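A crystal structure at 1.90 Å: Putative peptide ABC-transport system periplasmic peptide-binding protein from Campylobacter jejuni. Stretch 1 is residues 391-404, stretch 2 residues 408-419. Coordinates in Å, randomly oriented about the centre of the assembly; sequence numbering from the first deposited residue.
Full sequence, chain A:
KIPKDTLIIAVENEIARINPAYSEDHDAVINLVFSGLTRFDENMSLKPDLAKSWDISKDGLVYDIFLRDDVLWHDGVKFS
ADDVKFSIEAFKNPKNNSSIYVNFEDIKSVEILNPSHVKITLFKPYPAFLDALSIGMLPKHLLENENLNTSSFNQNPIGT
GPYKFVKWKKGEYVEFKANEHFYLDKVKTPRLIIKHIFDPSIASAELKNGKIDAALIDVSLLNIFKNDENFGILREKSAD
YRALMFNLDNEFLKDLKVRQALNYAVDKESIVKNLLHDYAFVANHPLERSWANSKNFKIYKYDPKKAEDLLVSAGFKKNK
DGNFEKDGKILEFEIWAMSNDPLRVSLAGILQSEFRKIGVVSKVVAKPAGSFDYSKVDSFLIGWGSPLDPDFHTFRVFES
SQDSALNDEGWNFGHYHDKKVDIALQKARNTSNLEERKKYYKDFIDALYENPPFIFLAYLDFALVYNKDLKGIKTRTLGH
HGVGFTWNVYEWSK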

# COMPACT_ATOMS: atom_id res chain seq x y z
N ASP A 391 -9.33 1.16 7.39
CA ASP A 391 -8.35 1.11 8.47
C ASP A 391 -6.94 0.86 7.97
O ASP A 391 -5.98 1.37 8.55
N PHE A 392 -6.78 0.06 6.90
CA PHE A 392 -5.45 -0.53 6.61
C PHE A 392 -4.33 0.45 6.19
O PHE A 392 -3.14 0.27 6.57
N HIS A 393 -4.65 1.47 5.41
CA HIS A 393 -3.58 2.45 5.18
C HIS A 393 -3.88 3.76 5.92
O HIS A 393 -3.44 4.84 5.54
N THR A 394 -4.60 3.69 7.03
CA THR A 394 -4.73 4.93 7.77
C THR A 394 -4.17 4.78 9.14
O THR A 394 -3.45 5.68 9.61
N PHE A 395 -4.44 3.65 9.81
CA PHE A 395 -3.94 3.52 11.16
C PHE A 395 -2.38 3.54 11.24
O PHE A 395 -1.77 4.35 12.00
N ARG A 396 -1.70 2.72 10.44
CA ARG A 396 -0.23 2.70 10.55
C ARG A 396 0.37 3.99 9.99
O ARG A 396 1.57 4.24 10.20
N VAL A 397 -0.44 4.74 9.25
CA VAL A 397 0.14 5.94 8.53
C VAL A 397 0.04 7.26 9.33
O VAL A 397 0.99 8.07 9.30
N PHE A 398 -1.08 7.47 10.02
CA PHE A 398 -1.41 8.76 10.67
C PHE A 398 -1.45 8.69 12.18
O PHE A 398 -1.36 9.70 12.86
N GLU A 399 -1.67 7.49 12.74
CA GLU A 399 -1.85 7.46 14.17
C GLU A 399 -0.55 7.64 14.94
O GLU A 399 0.55 7.16 14.52
N SER A 400 -0.65 8.33 16.09
CA SER A 400 0.56 8.72 16.84
C SER A 400 1.46 7.58 17.23
O SER A 400 2.67 7.72 17.19
N SER A 401 0.89 6.43 17.69
CA SER A 401 1.74 5.34 18.14
C SER A 401 2.50 4.66 16.99
O SER A 401 3.34 3.76 17.21
N GLN A 402 2.19 5.07 15.77
CA GLN A 402 2.76 4.45 14.58
C GLN A 402 3.83 5.34 13.96
O GLN A 402 4.32 5.07 12.86
N ASP A 403 4.18 6.41 14.68
CA ASP A 403 5.36 7.17 14.41
C ASP A 403 6.56 6.25 14.30
O ASP A 403 6.83 5.47 15.22
N SER A 404 7.26 6.29 13.16
CA SER A 404 8.31 5.31 12.89
C SER A 404 9.60 5.55 13.65
O SER A 404 10.51 4.68 13.60
N ASP A 408 9.07 0.46 15.16
CA ASP A 408 9.75 -0.07 13.98
C ASP A 408 8.80 -0.53 12.87
O ASP A 408 9.17 -0.53 11.70
N GLU A 409 7.55 -0.81 13.21
CA GLU A 409 6.60 -1.24 12.20
C GLU A 409 5.52 -0.19 11.96
O GLU A 409 4.48 -0.46 11.36
N GLY A 410 5.78 1.07 12.35
CA GLY A 410 4.80 2.10 12.06
C GLY A 410 5.12 2.71 10.68
O GLY A 410 6.25 2.62 10.20
N TRP A 411 4.12 3.28 10.03
CA TRP A 411 4.30 3.85 8.70
C TRP A 411 4.15 5.38 8.73
O TRP A 411 4.11 6.03 7.69
N ASN A 412 4.09 5.93 9.94
CA ASN A 412 3.93 7.35 10.13
C ASN A 412 5.30 8.03 10.03
O ASN A 412 5.90 8.39 11.03
N PHE A 413 5.78 8.21 8.80
CA PHE A 413 7.12 8.60 8.58
C PHE A 413 7.40 10.09 8.81
O PHE A 413 8.57 10.45 8.96
N GLY A 414 6.34 10.92 8.80
CA GLY A 414 6.44 12.36 9.03
C GLY A 414 6.34 12.73 10.50
O GLY A 414 6.50 13.90 10.85
N HIS A 415 6.12 11.74 11.36
CA HIS A 415 6.08 11.99 12.81
C HIS A 415 4.92 12.88 13.15
O HIS A 415 5.03 13.84 13.92
N TYR A 416 3.81 12.55 12.54
CA TYR A 416 2.57 13.34 12.70
C TYR A 416 1.85 12.94 13.98
O TYR A 416 1.61 11.77 14.16
N HIS A 417 1.52 13.89 14.86
CA HIS A 417 0.78 13.56 16.12
C HIS A 417 -0.42 14.47 16.24
O HIS A 417 -0.27 15.67 16.49
N ASP A 418 -1.62 13.94 16.05
CA ASP A 418 -2.87 14.74 16.19
C ASP A 418 -3.87 14.00 17.03
O ASP A 418 -4.20 12.83 16.73
N LYS A 419 -4.35 14.64 18.10
CA LYS A 419 -5.27 13.96 19.00
C LYS A 419 -6.61 13.62 18.34
O LYS A 419 -7.15 12.51 18.58

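A recurring principle in protein architecture is that neighbouring stretches of chain can be held together by a few side chains that each serve several partners, as residues 391-404 and 408-419 of this periplasmic peptide-binding protein illustrate. The strongest contacts converge on Asp403. Its chi1 is t, and although its CA-to-CB bond points sideways, the carboxylate approaches the second stretch and engages two histidines at once: His415 ND1 donates to Asp403 OD1 at 2.5 Å, and His417 NE2 donates to Asp403 OD2 at 2.6 Å. Both bonds are short and nearly linear, and each oxygen lies near the plane of its imidazole, at the ring edge where a nitrogen can donate. Both histidines adopt m rotamers. His417 ND1 also lies 3.3 Å from Ser400 OG.

Asn412 is the second hub. It points toward the first stretch with chi1 t, and its ND2 donates to Glu399 O at 3.1 Å, just where the chain leaves its helix. The same amide also braces its own stretch, with ND2 reaching Tyr416 O at 2.9 Å and OD1 accepting from Tyr416 N at 3.0 Å. Around it the backbones form a single bridge: Asn412 N donates to Gln402 O at 3.1 Å, and Ser404 N to Asn412 O at 3.3 Å. Gly410 fits closely here, its CA 3.1 Å from Gln402 O; an ideal CB would fall 2.0 Å from that oxygen and clash.

Waters extend the polar network. Water 2 donates to both Gln402 OE1 (2.9 Å) and Glu409 O (2.7 Å), spanning a gap those atoms do not close directly. Water 1 donates to Phe398 O at 2.7 Å and accepts from Asp418 N at 2.9 Å.

Further out, packing centres on Trp411, an m rotamer whose backbone N donates to Arg396 O at 2.7 Å. Arg396, whose CA-to-CB bond points toward the second stretch, also has chi1 m and lays its guanidinium flat on the indole, the planes 19° apart; NH2 comes within 3.5 Å of Trp411 CZ2, while the CD methylene sits over the face of the six-membered ring. Arg396 NH1 donates to Phe392 O at 3.1 Å. The indole edge meets the face of His393, with His393 CD2 3.7 Å from Trp411 CZ3, and Val397 CG2 (chi1 t) touches Trp411 CE3 at 3.9 Å. Ser404 (chi1 p) also points toward the second stretch, and its OG lies 3.2 Å from Phe413 CD1, at the edge of that ring.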

# COMPACT_ATOMS: atom_id res chain seq x y z
CB ASP A 391 -8.74 -0.01 9.48
CG ASP A 391 -7.80 -0.07 10.73
OD1 ASP A 391 -7.64 0.96 11.43
OD2 ASP A 391 -7.23 -1.14 11.03
CB PHE A 392 -5.61 -1.62 5.52
CG PHE A 392 -6.31 -2.85 6.02
CD1 PHE A 392 -6.32 -3.14 7.36
CD2 PHE A 392 -7.02 -3.67 5.14
CE1 PHE A 392 -7.00 -4.30 7.84
CE2 PHE A 392 -7.69 -4.80 5.62
CZ PHE A 392 -7.68 -5.11 6.97
CB HIS A 393 -3.36 2.68 3.68
CG HIS A 393 -2.64 1.54 3.02
ND1 HIS A 393 -1.83 1.69 1.92
CD2 HIS A 393 -2.58 0.23 3.35
CE1 HIS A 393 -1.34 0.51 1.57
NE2 HIS A 393 -1.76 -0.39 2.44
CB THR A 394 -6.22 5.45 7.88
OG1 THR A 394 -7.04 4.44 8.45
CG2 THR A 394 -6.80 5.87 6.53
CB PHE A 395 -4.49 2.25 11.83
CG PHE A 395 -4.32 2.23 13.36
CD1 PHE A 395 -5.24 2.85 14.17
CD2 PHE A 395 -3.20 1.61 13.95
CE1 PHE A 395 -5.09 2.83 15.60
CE2 PHE A 395 -3.02 1.61 15.37
CZ PHE A 395 -3.96 2.22 16.18
CB ARG A 396 0.38 1.52 9.78
CG ARG A 396 0.21 0.20 10.57
CD ARG A 396 0.49 -1.04 9.70
NE ARG A 396 -0.63 -1.27 8.80
CZ ARG A 396 -0.75 -2.32 7.98
NH1 ARG A 396 -1.83 -2.44 7.22
NH2 ARG A 396 0.19 -3.25 7.92
CB VAL A 397 -0.54 6.10 7.16
CG1 VAL A 397 -0.13 7.47 6.42
CG2 VAL A 397 -0.19 4.95 6.27
CB PHE A 398 -2.79 9.25 10.19
CG PHE A 398 -2.85 9.47 8.67
CD1 PHE A 398 -2.16 10.52 8.10
CD2 PHE A 398 -3.56 8.60 7.85
CE1 PHE A 398 -2.19 10.71 6.70
CE2 PHE A 398 -3.58 8.77 6.47
CZ PHE A 398 -2.91 9.84 5.89
CB GLU A 399 -2.58 6.14 14.54
CG GLU A 399 -3.62 6.25 15.66
CD GLU A 399 -2.98 5.84 16.94
OE1 GLU A 399 -3.63 5.95 18.00
OE2 GLU A 399 -1.82 5.33 16.89
CB SER A 400 0.19 9.42 18.17
OG SER A 400 -0.10 10.77 17.92
CB SER A 401 0.93 4.27 18.91
OG SER A 401 -0.01 3.61 18.06
CB GLN A 402 1.61 4.18 13.60
CG GLN A 402 0.54 3.37 14.27
CD GLN A 402 1.00 1.98 14.56
OE1 GLN A 402 1.46 1.31 13.65
NE2 GLN A 402 0.87 1.51 15.85
CB ASP A 403 5.56 8.22 15.53
CG ASP A 403 6.68 9.23 15.25
OD1 ASP A 403 7.69 8.91 14.58
OD2 ASP A 403 6.52 10.37 15.76
CB SER A 404 8.58 5.21 11.40
OG SER A 404 9.11 6.41 10.85
CB ASP A 408 10.64 -1.26 14.36
CG ASP A 408 11.85 -0.86 15.19
OD1 ASP A 408 12.12 0.34 15.34
OD2 ASP A 408 12.54 -1.77 15.70
CB GLU A 409 5.99 -2.62 12.61
CG GLU A 409 7.02 -3.74 12.52
CD GLU A 409 7.94 -3.86 13.75
OE1 GLU A 409 7.43 -3.97 14.89
OE2 GLU A 409 9.18 -3.90 13.57
CB TRP A 411 3.28 3.28 7.72
CG TRP A 411 3.41 1.83 7.41
CD1 TRP A 411 4.41 0.98 7.78
CD2 TRP A 411 2.48 1.07 6.65
NE1 TRP A 411 4.13 -0.30 7.32
CE2 TRP A 411 2.95 -0.26 6.62
CE3 TRP A 411 1.27 1.38 6.01
CZ2 TRP A 411 2.26 -1.28 5.94
CZ3 TRP A 411 0.59 0.35 5.34
CH2 TRP A 411 1.09 -0.94 5.32
CB ASN A 412 3.26 7.60 11.50
CG ASN A 412 2.91 9.05 11.76
OD1 ASN A 412 3.42 9.98 11.08
ND2 ASN A 412 2.11 9.27 12.79
CB PHE A 413 7.57 8.20 7.17
CG PHE A 413 7.59 6.68 6.94
CD1 PHE A 413 7.73 5.82 7.99
CD2 PHE A 413 7.58 6.15 5.66
CE1 PHE A 413 7.76 4.42 7.79
CE2 PHE A 413 7.64 4.76 5.47
CZ PHE A 413 7.73 3.92 6.51
CB HIS A 415 7.39 12.58 13.29
CG HIS A 415 8.56 11.85 12.71
ND1 HIS A 415 8.82 10.52 13.00
CD2 HIS A 415 9.49 12.23 11.80
CE1 HIS A 415 9.87 10.12 12.29
NE2 HIS A 415 10.29 11.15 11.56
CB TYR A 416 1.67 13.08 11.52
CG TYR A 416 0.32 13.78 11.54
CD1 TYR A 416 0.23 15.18 11.44
CD2 TYR A 416 -0.85 13.06 11.58
CE1 TYR A 416 -1.01 15.82 11.42
CE2 TYR A 416 -2.09 13.68 11.54
CZ TYR A 416 -2.17 15.06 11.46
OH TYR A 416 -3.47 15.64 11.43
CB HIS A 417 1.69 13.74 17.33
CG HIS A 417 2.83 12.77 17.38
ND1 HIS A 417 3.01 11.88 18.42
CD2 HIS A 417 3.85 12.55 16.52
CE1 HIS A 417 4.10 11.16 18.19
NE2 HIS A 417 4.62 11.54 17.03
CB ASP A 418 -3.49 15.03 14.84
CG ASP A 418 -4.69 15.94 14.93
OD1 ASP A 418 -5.85 15.48 15.06
OD2 ASP A 418 -4.46 17.18 14.89
CB LYS A 419 -5.55 14.79 20.26
CG LYS A 419 -4.47 14.82 21.28
CD LYS A 419 -5.03 15.55 22.53
CE LYS A 419 -3.92 15.90 23.55
NZ LYS A 419 -4.52 16.88 24.52
O HOH W 1 -1.99 11.26 14.93
O HOH W 2 2.74 -1.25 13.20
O HOH W 3 11.91 3.02 15.40